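Local structure of DNA polymerase III subunit beta (Caulobacter crescentus, 5WCE) at the interface of chains A and B. The protein forms a ring-shaped head-to-tail homodimer around DNA that tethers DNA polymerases and other proteins to it and makes replication processive. Coordinates in Å, arbitrary orientation; residue numbers count along the deposited sequence, not the author numbering. Chains: chain A/B, DNA polymerase III subunit beta.

The interface of chains A and B. Residues chain A 285-286, 312-315; chain B 80, 84, 114-117.
A:Gln314 and B:Asn115 meet edge to edge as an antiparallel pair, A:Gln314 N giving its hydrogen to B:Asn115 O at 3.0 Å and B:Asn115 N returning one to A:Gln314 O at 2.9 Å. Strand 314-320 of chain A thereby joins strand 112-116 of chain B, and the sheet runs on from one subunit into the next where the C-terminal domain of A abuts the N-terminal domain of B, one of two equivalent seams closing the clamp. Both bonds are nearly straight, at 161° and 168° at the hydrogen.

On one side of the joined strands, the side chains of A:Gln314 and B:Asn115 lie alongside each other and point the same way. A:Gln314 is stretched out, CG anti to the backbone N (chi1 -175°), which lays its methylenes and terminal amide along B:Asn115 OD1. That oxygen is 3.8 Å from A:Gln314 NE2, a loose approach rather than a bond.

The other side is apolar and faces helix 78-87 of B. Here A:Ile286, in the loop following helix 273-284, pushes its CG2 methyl in among B:Phe114, B:Leu116 and B:Ile84, reaching B:Leu116 CD2 at 3.6 Å. The B:Phe114 ring is held from within its own chain by B:Ile84 CG2, 3.5 Å above the ring plane and over its centre. A:Ala315 CB touches the CD2-CE2 side of the same ring. Farther along, A:Thr285 turns its methyl, anti to its backbone N, toward the helix of B, with CG2 3.4 Å from B:Ile84 N.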
# COMPACT_ATOMS: atom_id res chain seq x y z
N THR A 285 -5.51 11.11 17.88
CA THR A 285 -5.25 9.71 18.08
C THR A 285 -6.17 8.96 18.97
O THR A 285 -6.19 7.72 18.85
CB THR A 285 -3.87 9.46 18.70
OG1 THR A 285 -2.91 10.18 17.95
CG2 THR A 285 -3.47 8.00 18.61
N ILE A 286 -6.85 9.59 19.91
CA ILE A 286 -7.77 8.77 20.76
C ILE A 286 -8.96 8.26 19.94
O ILE A 286 -9.68 7.42 20.46
CB ILE A 286 -8.33 9.33 22.12
CG1 ILE A 286 -8.79 10.72 21.98
CG2 ILE A 286 -7.42 9.09 23.34
CD1 ILE A 286 -9.75 10.96 20.88
N ALA A 312 -15.94 6.87 25.35
CA ALA A 312 -15.47 7.49 26.63
C ALA A 312 -13.99 8.03 26.70
O ALA A 312 -13.59 8.59 27.70
CB ALA A 312 -15.75 6.54 27.80
N GLY A 313 -13.21 7.91 25.64
CA GLY A 313 -11.82 8.36 25.69
C GLY A 313 -11.68 9.85 25.48
O GLY A 313 -12.36 10.40 24.63
N GLN A 314 -10.78 10.48 26.21
CA GLN A 314 -10.46 11.91 26.09
C GLN A 314 -8.95 12.15 25.86
O GLN A 314 -8.12 11.41 26.41
CB GLN A 314 -10.83 12.60 27.39
CG GLN A 314 -10.67 14.10 27.36
CD GLN A 314 -10.89 14.73 28.73
OE1 GLN A 314 -11.90 14.47 29.37
NE2 GLN A 314 -9.95 15.59 29.19
N ALA A 315 -8.61 13.20 25.10
CA ALA A 315 -7.23 13.68 24.95
C ALA A 315 -7.17 15.17 24.97
O ALA A 315 -7.90 15.84 24.20
CB ALA A 315 -6.65 13.18 23.65
N THR B 80 -4.97 1.92 20.18
CA THR B 80 -5.05 3.30 20.65
C THR B 80 -3.88 3.70 21.54
O THR B 80 -3.23 4.76 21.34
CB THR B 80 -6.37 3.59 21.34
OG1 THR B 80 -7.41 3.39 20.38
CG2 THR B 80 -6.44 5.01 21.88
N ILE B 84 -1.04 6.49 20.44
CA ILE B 84 -0.75 7.61 21.32
C ILE B 84 0.75 7.67 21.59
O ILE B 84 1.40 8.73 21.45
CB ILE B 84 -1.53 7.51 22.67
CG1 ILE B 84 -3.04 7.76 22.49
CG2 ILE B 84 -0.96 8.49 23.71
CD1 ILE B 84 -3.82 7.33 23.74
N PHE B 114 -4.04 11.88 28.26
CA PHE B 114 -5.08 11.03 27.72
C PHE B 114 -5.76 10.25 28.86
O PHE B 114 -5.12 9.86 29.84
CB PHE B 114 -4.52 10.07 26.72
CG PHE B 114 -3.75 10.72 25.62
CD1 PHE B 114 -2.44 11.16 25.82
CD2 PHE B 114 -4.32 10.88 24.36
CE1 PHE B 114 -1.73 11.78 24.81
CE2 PHE B 114 -3.62 11.51 23.34
CZ PHE B 114 -2.32 11.97 23.57
N ASN B 115 -7.07 10.07 28.73
CA ASN B 115 -7.86 9.20 29.61
C ASN B 115 -8.49 8.13 28.73
O ASN B 115 -9.22 8.46 27.75
CB ASN B 115 -8.94 9.99 30.33
CG ASN B 115 -8.43 11.31 30.92
OD1 ASN B 115 -8.29 12.31 30.21
ND2 ASN B 115 -8.11 11.29 32.14
N LEU B 116 -8.15 6.87 28.98
CA LEU B 116 -8.63 5.73 28.18
C LEU B 116 -9.50 4.82 29.05
O LEU B 116 -9.16 4.55 30.20
CB LEU B 116 -7.48 4.90 27.66
CG LEU B 116 -6.51 5.56 26.70
CD1 LEU B 116 -5.57 4.52 26.13
CD2 LEU B 116 -7.29 6.27 25.60
N PRO B 117 -10.67 4.37 28.53
CA PRO B 117 -11.50 3.44 29.30
C PRO B 117 -10.77 2.10 29.51
O PRO B 117 -9.97 1.68 28.65
CB PRO B 117 -12.71 3.23 28.41
CG PRO B 117 -12.20 3.42 27.03
CD PRO B 117 -11.27 4.63 27.20